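Local coordinates for protein pyridoxal kinase (Entamoeba histolytica, PDB 4S1H) that probably phosphorylates pyridoxal with ATP to give pyridoxal 5'-phosphate, and holds ADP and magnesium in this structure, at residues 8-11 with 16-19; 21-26 with 35-40; 78-83 with 223-228; 112-117 with 128-133; 217-222 with 256-261. One frame throughout, in Å; residues are numbered along the deposited sequence.

Contact 1. Residues 8-11 with 16-19; sequences ISSY and FVGN
Ser10 and Asn19 share the one hydrogen bond between residues 8-11 and 16-19. Asn19 N gives its hydrogen to Ser10 O at 2.8 Å. The bond ties the loop just past strand 5-9 to the first turn of helix 18-28.

The Asn19 amide lies alongside Ser9, with CG 3.9 Å from Ser9 CB. Its chi1, -102°, is off the staggered values and lays the amide beside Ser9. ND2 comes within 3.3 Å of Ser9 N, but both are donors and do not bond. The amide is satisfied outside this contact, with OD1 hydrogen-bonded to Thr7 OG1.

The remaining contacts are van der Waals and centre on Gly18. Ser10 OG lies 3.5 Å from Gly18 CA, and Ser9 OG lies 3.7 Å from the same carbon. The Ser9 hydroxyl is bonded to Tyr83 N. Val17 CG2 touches Ser10 OG more loosely, at 4.2 Å. Asp218 accepts a hydrogen bond from Gly18 N.

Ser10 binds pyridoxal 5'-phosphate in another structure of this protein, so the contact probably borders the pyridoxal side of the active site. It forms the strand-to-helix turn of the beta-alpha-beta unit 5-9, 18-28, 33-41, as in the ribokinase-like fold.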
# COMPACT_ATOMS: atom_id res chain seq x y z
N ILE A 8 7.31 6.84 -6.23
CA ILE A 8 8.04 5.75 -6.84
C ILE A 8 9.06 5.28 -5.83
O ILE A 8 10.04 6.00 -5.54
CB ILE A 8 8.73 6.23 -8.15
CG1 ILE A 8 7.71 6.78 -9.15
CG2 ILE A 8 9.60 5.13 -8.74
CD1 ILE A 8 8.31 7.49 -10.36
N SER A 9 8.88 4.10 -5.27
CA SER A 9 9.77 3.60 -4.24
C SER A 9 9.53 2.12 -3.99
O SER A 9 8.75 1.47 -4.71
CB SER A 9 9.62 4.41 -2.94
OG SER A 9 10.66 4.08 -2.02
N SER A 10 10.21 1.56 -3.01
CA SER A 10 10.24 0.13 -2.78
C SER A 10 8.96 -0.38 -2.13
O SER A 10 8.16 0.39 -1.62
CB SER A 10 11.40 -0.22 -1.86
OG SER A 10 11.35 0.61 -0.70
N TYR A 11 8.77 -1.70 -2.17
CA TYR A 11 7.62 -2.34 -1.55
C TYR A 11 8.07 -3.59 -0.80
O TYR A 11 8.86 -4.38 -1.33
CB TYR A 11 6.55 -2.69 -2.60
CG TYR A 11 5.37 -3.37 -2.00
CD1 TYR A 11 4.34 -2.65 -1.48
CD2 TYR A 11 5.32 -4.76 -1.91
CE1 TYR A 11 3.26 -3.25 -0.86
CE2 TYR A 11 4.23 -5.40 -1.33
CZ TYR A 11 3.20 -4.63 -0.83
OH TYR A 11 2.11 -5.20 -0.22
N PHE A 16 7.27 -2.25 7.10
CA PHE A 16 7.04 -0.86 6.71
C PHE A 16 8.35 -0.21 6.28
O PHE A 16 9.17 0.22 7.11
CB PHE A 16 6.34 -0.10 7.85
CG PHE A 16 5.25 -0.89 8.52
CD1 PHE A 16 4.05 -1.10 7.88
CD2 PHE A 16 5.47 -1.52 9.75
CE1 PHE A 16 3.05 -1.88 8.48
CE2 PHE A 16 4.48 -2.30 10.36
CZ PHE A 16 3.26 -2.47 9.71
N VAL A 17 8.54 -0.15 4.97
CA VAL A 17 9.55 0.72 4.33
C VAL A 17 8.96 1.28 3.05
O VAL A 17 7.90 0.82 2.59
CB VAL A 17 10.88 -0.02 4.02
CG1 VAL A 17 11.53 -0.53 5.30
CG2 VAL A 17 10.68 -1.15 3.03
N GLY A 18 9.65 2.29 2.49
CA GLY A 18 9.39 2.82 1.19
C GLY A 18 7.95 3.16 0.91
O GLY A 18 7.25 3.81 1.73
N ASN A 19 7.47 2.70 -0.24
CA ASN A 19 6.09 2.98 -0.62
C ASN A 19 5.01 2.38 0.30
O ASN A 19 3.90 2.87 0.32
CB ASN A 19 5.79 2.61 -2.08
CG ASN A 19 5.77 3.80 -3.00
OD1 ASN A 19 5.73 4.95 -2.55
ND2 ASN A 19 5.78 3.55 -4.28

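Contact 2. Residues 21-26 with 35-40; sequences CGMIIL and FVLTTH
Met23 lays its CG methylene almost squarely over the centre of the Phe35 ring. CG is 3.6 Å from the ring centroid and 13° off the ring normal, a CH-pi contact. The sulfur follows above the same ring but farther off, with SD 5.0 Å from the Phe35 centroid; this is a Met-aromatic contact.

The Met23 side chain is extended beyond CG (chi2 166°, chi3 -168°) and runs past Phe35 in the opposite direction. Its methyl therefore gets beyond the ring. Met23 CE ends 3.7 Å from Leu37 CD2, and the two side chains cross at about a right angle.

The ring also presses on the helix backbone. Phe35 CE2 is 3.4 Å from Met23 N and 3.5 Å from Gly22 C. Leu26 CD1 slants in toward Phe35 CE2 at 3.9 Å.

Helix 21-26 and strand 35-37 run nearly antiparallel, with axes 10.2 Å apart. Met23 also packs on Met23 of the second subunit, and Phe35 O accepts a hydrogen bond from Tyr11 OH of that subunit.

No hydrogen bond crosses between the segments. Dispersion and weak CH-pi and sulfur-aromatic attraction join helix to sheet, beside the dimer interface.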
# COMPACT_ATOMS: atom_id res chain seq x y z
N CYS A 21 5.24 2.51 3.70
CA CYS A 21 5.11 3.71 4.56
C CYS A 21 4.29 4.80 3.88
O CYS A 21 3.43 5.41 4.50
CB CYS A 21 6.47 4.27 4.94
SG CYS A 21 7.40 3.14 5.97
N GLY A 22 4.58 5.05 2.61
CA GLY A 22 3.89 6.06 1.85
C GLY A 22 2.41 5.80 1.76
O GLY A 22 1.61 6.70 1.96
N MET A 23 2.05 4.55 1.55
CA MET A 23 0.62 4.22 1.43
C MET A 23 -0.08 4.50 2.75
O MET A 23 -1.14 5.12 2.79
CB MET A 23 0.44 2.76 1.02
CG MET A 23 0.99 2.40 -0.37
SD MET A 23 1.14 0.60 -0.72
CE MET A 23 2.10 0.63 -2.21
N ILE A 24 0.48 4.00 3.84
CA ILE A 24 -0.12 4.14 5.15
C ILE A 24 -0.31 5.62 5.48
O ILE A 24 -1.37 6.03 5.95
CB ILE A 24 0.74 3.46 6.24
CG1 ILE A 24 0.71 1.94 6.04
CG2 ILE A 24 0.23 3.82 7.64
CD1 ILE A 24 1.84 1.23 6.76
N ILE A 25 0.74 6.41 5.24
CA ILE A 25 0.72 7.81 5.65
C ILE A 25 -0.21 8.65 4.75
O ILE A 25 -1.09 9.36 5.24
CB ILE A 25 2.14 8.40 5.75
CG1 ILE A 25 2.90 7.61 6.81
CG2 ILE A 25 2.06 9.88 6.07
CD1 ILE A 25 4.41 7.73 6.74
N LEU A 26 0.01 8.58 3.44
CA LEU A 26 -0.82 9.34 2.49
C LEU A 26 -2.28 8.90 2.53
O LEU A 26 -3.18 9.75 2.49
CB LEU A 26 -0.25 9.26 1.08
CG LEU A 26 1.07 9.99 0.85
CD1 LEU A 26 1.76 9.58 -0.44
CD2 LEU A 26 0.90 11.50 0.89
N PHE A 35 1.07 4.86 -6.41
CA PHE A 35 2.21 4.19 -5.80
C PHE A 35 2.82 3.19 -6.78
O PHE A 35 2.35 2.04 -6.92
CB PHE A 35 1.84 3.50 -4.49
CG PHE A 35 1.23 4.41 -3.47
CD1 PHE A 35 -0.15 4.66 -3.45
CD2 PHE A 35 2.03 5.05 -2.52
CE1 PHE A 35 -0.71 5.51 -2.50
CE2 PHE A 35 1.45 5.86 -1.56
CZ PHE A 35 0.10 6.13 -1.57
N VAL A 36 3.82 3.63 -7.53
CA VAL A 36 4.53 2.80 -8.44
C VAL A 36 5.67 2.13 -7.68
O VAL A 36 6.49 2.78 -7.05
CB VAL A 36 5.07 3.56 -9.66
CG1 VAL A 36 5.87 2.63 -10.56
CG2 VAL A 36 3.93 4.22 -10.41
N LEU A 37 5.74 0.83 -7.71
CA LEU A 37 6.75 0.06 -6.96
C LEU A 37 8.05 -0.15 -7.73
O LEU A 37 8.07 -0.33 -8.94
CB LEU A 37 6.17 -1.31 -6.55
CG LEU A 37 4.76 -1.26 -5.94
CD1 LEU A 37 4.38 -2.68 -5.52
CD2 LEU A 37 4.61 -0.26 -4.80
N THR A 38 9.17 -0.10 -7.01
CA THR A 38 10.46 -0.42 -7.61
C THR A 38 11.01 -1.80 -7.17
O THR A 38 12.03 -2.26 -7.72
CB THR A 38 11.54 0.61 -7.23
OG1 THR A 38 11.70 0.61 -5.82
CG2 THR A 38 11.14 1.99 -7.67
N THR A 39 10.36 -2.41 -6.17
CA THR A 39 10.64 -3.78 -5.71
C THR A 39 9.35 -4.45 -5.29
O THR A 39 8.37 -3.77 -5.02
CB THR A 39 11.57 -3.84 -4.48
OG1 THR A 39 10.90 -3.35 -3.30
CG2 THR A 39 12.83 -2.99 -4.70
N HIS A 40 9.39 -5.77 -5.22
CA HIS A 40 8.35 -6.57 -4.55
C HIS A 40 9.06 -7.60 -3.68
O HIS A 40 9.34 -8.72 -4.13
CB HIS A 40 7.42 -7.20 -5.60
CG HIS A 40 6.32 -8.05 -5.02
ND1 HIS A 40 5.78 -9.11 -5.71
CD2 HIS A 40 5.66 -8.01 -3.84
CE1 HIS A 40 4.85 -9.69 -4.99
NE2 HIS A 40 4.74 -9.04 -3.86

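Contact 3. Residues 78-83 with 223-228; sequences FLVTGY and ILLSWI
The Phe78 ring is approached at a slant by two side chains of helix 223-228. Leu225 CD1 reaches Phe78 CD1 at 4.2 Å, and Ile228 CG2 reaches Phe78 CE1 at 4.3 Å. These two residues lie three positions apart, so they sit on the same side of the helix, one turn apart. Phe78 begins the strand, and its ring touches both. These are loose van der Waals contacts.

Val80 makes the tighter one. Its CG2 lies 3.3 Å from Leu225 CD2, closer than carbon pairs usually pack. The two side chains slide past each other in opposite directions. Leu225 has CG anti to its own nitrogen (chi1 -178°), and its two methyls part: CD1 goes to Phe78 and CD2 to Val80. Phe78 and Val80 are alternate residues of the strand, so both point to the same side of the sheet.

No hydrogen bond crosses here. Strand 78-81 and helix 223-228 run nearly antiparallel, at 173°, with axes 10.8 Å apart.

The strand lies between strands 5-9 and 107-110 of the central sheet. Helix 216-229 covers it, with helix 18-28 and helix 234-250 also packing against that helix.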
# COMPACT_ATOMS: atom_id res chain seq x y z
N PHE A 78 2.64 16.74 -7.01
CA PHE A 78 3.70 16.34 -6.10
C PHE A 78 4.27 15.02 -6.56
O PHE A 78 3.53 14.10 -6.94
CB PHE A 78 3.18 16.21 -4.66
CG PHE A 78 2.65 17.50 -4.12
CD1 PHE A 78 3.52 18.40 -3.48
CD2 PHE A 78 1.34 17.85 -4.29
CE1 PHE A 78 3.06 19.62 -3.00
CE2 PHE A 78 0.85 19.06 -3.84
CZ PHE A 78 1.71 19.93 -3.17
N LEU A 79 5.61 14.94 -6.50
CA LEU A 79 6.32 13.76 -6.87
C LEU A 79 7.25 13.38 -5.76
O LEU A 79 7.86 14.27 -5.16
CB LEU A 79 7.11 14.05 -8.12
CG LEU A 79 7.92 12.92 -8.71
CD1 LEU A 79 7.03 11.81 -9.24
CD2 LEU A 79 8.74 13.50 -9.84
N VAL A 80 7.34 12.09 -5.46
CA VAL A 80 8.31 11.55 -4.49
C VAL A 80 9.03 10.39 -5.10
O VAL A 80 8.38 9.54 -5.75
CB VAL A 80 7.67 11.07 -3.18
CG1 VAL A 80 8.71 10.49 -2.23
CG2 VAL A 80 6.92 12.19 -2.52
N THR A 81 10.33 10.34 -4.92
CA THR A 81 11.09 9.16 -5.24
C THR A 81 11.81 8.69 -4.01
O THR A 81 12.24 9.51 -3.15
CB THR A 81 12.03 9.36 -6.45
OG1 THR A 81 13.03 10.31 -6.09
CG2 THR A 81 11.28 9.84 -7.70
N GLY A 82 11.98 7.37 -3.91
CA GLY A 82 12.67 6.72 -2.83
C GLY A 82 13.71 5.76 -3.34
O GLY A 82 14.68 6.16 -4.05
N TYR A 83 13.53 4.50 -2.97
CA TYR A 83 14.52 3.47 -3.23
C TYR A 83 14.45 2.98 -4.67
O TYR A 83 13.35 2.74 -5.17
CB TYR A 83 14.32 2.27 -2.30
CG TYR A 83 15.27 1.13 -2.56
CD1 TYR A 83 16.56 1.14 -2.01
CD2 TYR A 83 14.90 0.05 -3.36
CE1 TYR A 83 17.44 0.10 -2.25
CE2 TYR A 83 15.77 -0.99 -3.59
CZ TYR A 83 17.03 -0.97 -3.04
OH TYR A 83 17.90 -2.00 -3.27
N ILE A 223 5.35 11.97 6.05
CA ILE A 223 4.65 12.88 6.97
C ILE A 223 4.97 14.34 6.58
O ILE A 223 4.06 15.17 6.48
CB ILE A 223 4.97 12.63 8.45
CG1 ILE A 223 4.55 11.19 8.86
CG2 ILE A 223 4.21 13.63 9.33
CD1 ILE A 223 5.05 10.74 10.22
N LEU A 224 6.25 14.63 6.39
CA LEU A 224 6.67 15.97 5.92
C LEU A 224 5.94 16.41 4.65
O LEU A 224 5.32 17.47 4.60
CB LEU A 224 8.18 15.96 5.66
CG LEU A 224 8.75 17.18 4.96
CD1 LEU A 224 8.52 18.41 5.81
CD2 LEU A 224 10.22 16.93 4.69
N LEU A 225 5.92 15.53 3.63
CA LEU A 225 5.22 15.83 2.37
C LEU A 225 3.74 16.05 2.57
O LEU A 225 3.18 16.97 1.98
CB LEU A 225 5.39 14.68 1.38
CG LEU A 225 4.73 14.91 0.02
CD1 LEU A 225 5.52 15.91 -0.79
CD2 LEU A 225 4.56 13.58 -0.69
N SER A 226 3.09 15.21 3.39
CA SER A 226 1.65 15.37 3.64
C SER A 226 1.37 16.78 4.19
O SER A 226 0.46 17.44 3.74
CB SER A 226 1.12 14.31 4.59
OG SER A 226 1.29 13.03 4.01
N TRP A 227 2.18 17.26 5.14
CA TRP A 227 1.94 18.60 5.70
C TRP A 227 2.26 19.72 4.69
O TRP A 227 1.53 20.68 4.62
CB TRP A 227 2.73 18.82 6.98
CG TRP A 227 2.19 18.10 8.16
CD1 TRP A 227 2.87 17.28 8.97
CD2 TRP A 227 0.84 18.16 8.67
NE1 TRP A 227 2.04 16.81 9.97
CE2 TRP A 227 0.78 17.33 9.79
CE3 TRP A 227 -0.33 18.85 8.29
CZ2 TRP A 227 -0.39 17.12 10.53
CZ3 TRP A 227 -1.51 18.63 9.01
CH2 TRP A 227 -1.53 17.78 10.13
N ILE A 228 3.28 19.53 3.87
CA ILE A 228 3.51 20.45 2.75
C ILE A 228 2.29 20.51 1.82
O ILE A 228 1.85 21.60 1.44
CB ILE A 228 4.75 20.07 1.96
CG1 ILE A 228 6.02 20.30 2.80
CG2 ILE A 228 4.84 20.87 0.68
CD1 ILE A 228 7.26 19.66 2.25

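Contact 4. Residues 112-117 with 128-133; sequences PILGDN and DSMKEL. With MG (magnesium ion), chain E.
Asp116 OD1 is gripped twice. Asn117 N donates to it at 2.8 Å, on the anti side of the carboxylate and 32° out of its plane. Water 1 also donates a hydrogen bond to Asp116 OD1, at 2.8 Å. The other oxygen, Asp116 OD2, binds a magnesium ion at 2.2 Å. OD1 lies 3.5 Å from the magnesium, so only one carboxylate oxygen coordinates it. Water 1 is itself a magnesium ligand, so it bridges metal and OD1 and helps fix the rotation of the carboxylate. Water 2 and two ADP oxygens, O1B on the beta phosphate and O2A on the alpha phosphate, complete the ligands seen. The positive metal would probably ease the charge of the ADP phosphates here.

Asp116 sits on the short strand 115-116, which pairs antiparallel with strand 119-120. This hairpin interrupts the beta-alpha-beta unit formed by strand 107-110, helix 124-133 and strand 139-140. Glu146 accepts hydrogen bonds from Leu114 N and Gly115 N.

The two segments themselves meet through apolar side chains. Met130 CG touches Pro112 CB at 3.8 Å, and Met130 SD lies 3.9 Å from the same carbon. The bend at chi2 (60°) puts SD beside the proline; chi3 (31°), off the staggered values, then sets the methyl CE. Leu114 CD2 approaches Met130 CB more loosely, at 4.4 Å. Leu150 of helix 144-151 packs on Pro112, Leu114 and Met130 alike.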
# COMPACT_ATOMS: atom_id res chain seq x y z
N PRO A 112 16.82 10.35 -1.46
CA PRO A 112 17.82 9.42 -1.95
C PRO A 112 18.05 8.34 -0.90
O PRO A 112 18.34 8.65 0.24
CB PRO A 112 19.04 10.30 -2.15
CG PRO A 112 18.89 11.42 -1.17
CD PRO A 112 17.40 11.58 -0.93
N ILE A 113 17.88 7.09 -1.28
CA ILE A 113 18.07 5.94 -0.39
C ILE A 113 19.30 5.20 -0.86
O ILE A 113 19.28 4.46 -1.84
CB ILE A 113 16.87 4.98 -0.37
CG1 ILE A 113 15.57 5.76 -0.17
CG2 ILE A 113 17.06 3.92 0.71
CD1 ILE A 113 15.51 6.59 1.09
N LEU A 114 20.39 5.43 -0.16
CA LEU A 114 21.66 4.86 -0.56
C LEU A 114 22.35 4.09 0.56
O LEU A 114 23.02 3.09 0.29
CB LEU A 114 22.59 5.95 -1.09
CG LEU A 114 22.08 6.77 -2.27
CD1 LEU A 114 23.08 7.86 -2.56
CD2 LEU A 114 21.90 5.89 -3.48
N GLY A 115 22.19 4.52 1.80
CA GLY A 115 22.87 3.84 2.90
C GLY A 115 22.74 4.57 4.22
O GLY A 115 22.01 5.55 4.35
N ASP A 116 23.46 4.08 5.21
CA ASP A 116 23.44 4.66 6.54
C ASP A 116 24.67 4.17 7.29
O ASP A 116 25.30 3.18 6.91
CB ASP A 116 22.17 4.25 7.28
CG ASP A 116 21.75 5.25 8.35
OD1 ASP A 116 22.53 6.19 8.65
OD2 ASP A 116 20.61 5.11 8.86
N ASN A 117 25.00 4.88 8.36
CA ASN A 117 26.15 4.51 9.21
C ASN A 117 27.46 4.34 8.41
O ASN A 117 28.25 3.44 8.66
CB ASN A 117 25.80 3.25 10.01
CG ASN A 117 24.53 3.42 10.84
OD1 ASN A 117 23.72 2.51 10.90
ND2 ASN A 117 24.35 4.60 11.45
N ASP A 128 25.64 7.06 -8.74
CA ASP A 128 25.90 8.01 -9.80
C ASP A 128 24.63 8.49 -10.49
O ASP A 128 24.49 9.67 -10.81
CB ASP A 128 26.88 7.43 -10.83
CG ASP A 128 28.26 7.20 -10.24
OD1 ASP A 128 28.63 7.91 -9.27
OD2 ASP A 128 28.94 6.30 -10.73
N SER A 129 23.67 7.57 -10.69
CA SER A 129 22.41 7.95 -11.31
C SER A 129 21.61 8.85 -10.37
O SER A 129 20.96 9.78 -10.82
CB SER A 129 21.61 6.71 -11.76
OG SER A 129 21.12 5.96 -10.67
N MET A 130 21.65 8.58 -9.07
CA MET A 130 21.00 9.46 -8.08
C MET A 130 21.59 10.87 -8.08
O MET A 130 20.87 11.83 -7.82
CB MET A 130 21.11 8.86 -6.69
CG MET A 130 20.25 9.52 -5.62
SD MET A 130 18.46 9.51 -5.91
CE MET A 130 18.21 7.98 -6.84
N LYS A 131 22.89 11.01 -8.33
CA LYS A 131 23.49 12.34 -8.43
C LYS A 131 22.87 13.17 -9.53
O LYS A 131 22.83 14.42 -9.43
CB LYS A 131 25.01 12.23 -8.62
CG LYS A 131 25.78 11.69 -7.43
CD LYS A 131 27.26 11.59 -7.78
CE LYS A 131 28.11 11.27 -6.56
NZ LYS A 131 29.56 11.44 -6.86
N GLU A 132 22.34 12.50 -10.57
CA GLU A 132 21.63 13.18 -11.64
C GLU A 132 20.18 13.44 -11.29
O GLU A 132 19.67 14.52 -11.53
CB GLU A 132 21.75 12.41 -12.96
CG GLU A 132 23.15 12.39 -13.58
CD GLU A 132 23.78 13.78 -13.76
OE1 GLU A 132 23.10 14.69 -14.27
OE2 GLU A 132 24.96 13.96 -13.38
N LEU A 133 19.52 12.45 -10.70
CA LEU A 133 18.12 12.63 -10.31
C LEU A 133 17.90 13.81 -9.34
O LEU A 133 16.97 14.57 -9.48
CB LEU A 133 17.55 11.33 -9.70
CG LEU A 133 16.07 11.36 -9.32
CD1 LEU A 133 15.18 11.71 -10.50
CD2 LEU A 133 15.66 10.03 -8.72
MG MG E . 19.22 6.50 9.85
O HOH W 1 20.66 7.95 9.74
O HOH W 2 17.69 4.97 9.98

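Contact 5. Residues 217-222 with 256-261; sequences GDTLTY and AEINII. With ADP (adenosine-5'-diphosphate), chain C.
Thr219 and Ile258 meet tip to tip because of their torsions. Thr219 has chi1 -63°, which puts OG1 beside its own nitrogen and aims it at the loop. Ile258 has chi1 57°, with CG1 between the backbone nitrogen and carbonyl carbon, and its chain is extended from there to CD1. Thr219 OG1 comes within 3.1 Å of Ile258 CD1, a tight approach of oxygen to methyl. Ile260 CD1 points at the same oxygen from farther off, 4.1 Å from Thr219 OG1.

The hydroxyl is not left without a polar partner. It is hydrogen-bonded to Gly215 O, one turn back in the chain, while the two isoleucine methyls cover it. Cys21 and Leu245 also pack on Thr219. The loop 256-261 reaches the second subunit too, where Gln30 NE2 of that subunit donates to Ile261 O.

The amino end of the helix meets the nucleotide. Gly217 N donates to ADP O2B at 3.0 Å, with an N-H...O angle of 140°. Leu220 CD2 lies 4.0 Å from ADP C5'. The beta phosphate thus sits at the amino end of helix 216-229, consistent with the glycine-rich anion hole of the ribokinase-like family.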
# COMPACT_ATOMS: atom_id res chain seq x y z
N GLY A 217 13.37 7.12 8.01
CA GLY A 217 13.54 8.16 7.02
C GLY A 217 12.40 8.21 6.03
O GLY A 217 11.98 9.27 5.62
N ASP A 218 11.92 7.03 5.64
CA ASP A 218 10.77 6.98 4.74
C ASP A 218 9.53 7.60 5.40
O ASP A 218 8.79 8.37 4.78
CB ASP A 218 10.49 5.51 4.32
CG ASP A 218 11.72 4.84 3.67
OD1 ASP A 218 12.59 5.58 3.11
OD2 ASP A 218 11.83 3.58 3.73
N THR A 219 9.29 7.23 6.65
CA THR A 219 8.16 7.75 7.42
C THR A 219 8.27 9.26 7.53
O THR A 219 7.31 9.97 7.26
CB THR A 219 8.11 7.06 8.78
OG1 THR A 219 7.89 5.65 8.57
CG2 THR A 219 7.04 7.64 9.67
N LEU A 220 9.45 9.77 7.87
CA LEU A 220 9.65 11.23 7.88
C LEU A 220 9.26 11.89 6.55
O LEU A 220 8.55 12.91 6.54
CB LEU A 220 11.12 11.61 8.23
CG LEU A 220 11.52 13.11 8.14
CD1 LEU A 220 10.65 13.97 9.03
CD2 LEU A 220 12.98 13.27 8.47
N THR A 221 9.75 11.33 5.45
CA THR A 221 9.51 11.86 4.13
C THR A 221 8.00 12.01 3.88
O THR A 221 7.57 13.08 3.42
CB THR A 221 10.11 10.92 3.08
OG1 THR A 221 11.54 10.98 3.12
CG2 THR A 221 9.63 11.24 1.67
N TYR A 222 7.22 10.97 4.16
CA TYR A 222 5.77 11.05 3.82
C TYR A 222 4.95 11.90 4.78
O TYR A 222 4.02 12.56 4.36
CB TYR A 222 5.17 9.66 3.64
CG TYR A 222 5.75 9.00 2.41
CD1 TYR A 222 5.36 9.41 1.12
CD2 TYR A 222 6.69 8.01 2.52
CE1 TYR A 222 5.93 8.83 -0.02
CE2 TYR A 222 7.26 7.43 1.39
CZ TYR A 222 6.88 7.85 0.14
OH TYR A 222 7.42 7.29 -0.98
N ALA A 256 13.08 -4.15 14.63
CA ALA A 256 12.77 -4.80 13.36
C ALA A 256 11.81 -3.96 12.52
O ALA A 256 12.08 -3.71 11.34
CB ALA A 256 12.18 -6.20 13.60
N GLU A 257 10.71 -3.51 13.15
CA GLU A 257 9.64 -2.75 12.46
C GLU A 257 9.07 -1.63 13.32
O GLU A 257 8.81 -1.85 14.51
CB GLU A 257 8.49 -3.68 12.07
CG GLU A 257 8.87 -4.84 11.18
CD GLU A 257 9.25 -4.48 9.76
OE1 GLU A 257 9.11 -3.31 9.28
OE2 GLU A 257 9.65 -5.45 9.07
N ILE A 258 8.91 -0.44 12.73
CA ILE A 258 8.29 0.69 13.42
C ILE A 258 6.81 0.47 13.58
O ILE A 258 6.17 -0.21 12.75
CB ILE A 258 8.56 2.05 12.73
CG1 ILE A 258 8.07 2.06 11.28
CG2 ILE A 258 10.04 2.40 12.84
CD1 ILE A 258 8.12 3.40 10.62
N ASN A 259 6.26 0.99 14.67
CA ASN A 259 4.87 0.74 15.06
C ASN A 259 3.86 1.71 14.37
O ASN A 259 3.01 2.31 15.03
CB ASN A 259 4.77 0.82 16.58
CG ASN A 259 3.51 0.22 17.14
OD1 ASN A 259 2.81 -0.54 16.46
ND2 ASN A 259 3.23 0.52 18.39
N ILE A 260 3.93 1.78 13.06
CA ILE A 260 3.18 2.77 12.33
C ILE A 260 1.68 2.44 12.28
O ILE A 260 0.87 3.35 12.34
CB ILE A 260 3.81 3.06 10.95
CG1 ILE A 260 3.21 4.33 10.35
CG2 ILE A 260 3.65 1.89 9.99
CD1 ILE A 260 3.89 4.77 9.07
N ILE A 261 1.31 1.17 12.21
CA ILE A 261 -0.15 0.80 12.11
C ILE A 261 -0.93 1.24 13.37
O ILE A 261 -1.96 1.91 13.27
CB ILE A 261 -0.35 -0.70 11.84
CG1 ILE A 261 0.28 -1.12 10.51
CG2 ILE A 261 -1.85 -1.05 11.80
CD1 ILE A 261 -0.26 -0.46 9.26
PB ADP C . 17.10 7.11 7.41
O1B ADP C . 18.47 6.78 7.96
O2B ADP C . 16.12 5.94 7.50
O3B ADP C . 17.19 7.80 6.09
PA ADP C . 17.16 8.93 9.67
O1A ADP C . 17.79 10.21 9.22
O2A ADP C . 17.98 7.92 10.40
O3A ADP C . 16.46 8.20 8.40
O5' ADP C . 15.88 9.24 10.56
C5' ADP C . 14.82 10.08 10.15
C4' ADP C . 14.29 10.74 11.40
O4' ADP C . 13.86 9.73 12.31
C3' ADP C . 15.37 11.52 12.13
O3' ADP C . 15.42 12.88 11.68
C2' ADP C . 14.96 11.38 13.56
O2' ADP C . 13.97 12.35 13.87
C1' ADP C . 14.30 10.01 13.63
N9 ADP C . 15.18 8.92 14.12
C8 ADP C . 15.79 7.94 13.43
N7 ADP C . 16.48 7.11 14.25
C5 ADP C . 16.30 7.56 15.50
C6 ADP C . 16.72 7.15 16.85
N6 ADP C . 17.52 6.07 17.00
N1 ADP C . 16.30 7.90 17.89
C2 ADP C . 15.51 8.99 17.73
N3 ADP C . 15.08 9.41 16.52
C4 ADP C . 15.43 8.74 15.40

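How the contacts relate
Contacts 1 and 2 follow each other along the chain and share helix 18-28; their centres are 4 Å apart. Both belong to one beta-alpha-beta unit. Contact 3 joins the same sheet through strand 78-81, next to strand 5-9, and lies about 12 Å from contact 1 between centres. Contacts 3 and 5 share helix 216-229 and their segments alternate along the chain. Contact 4 falls between the two segments of contact 3 in sequence. Contacts 4 and 5, about 19 Å apart between centres, reach the bound ADP from different parts of the fold. Contacts 1, 2 and 5 also touch the second subunit, and contact 5 has residues at the ADP and others at that interface.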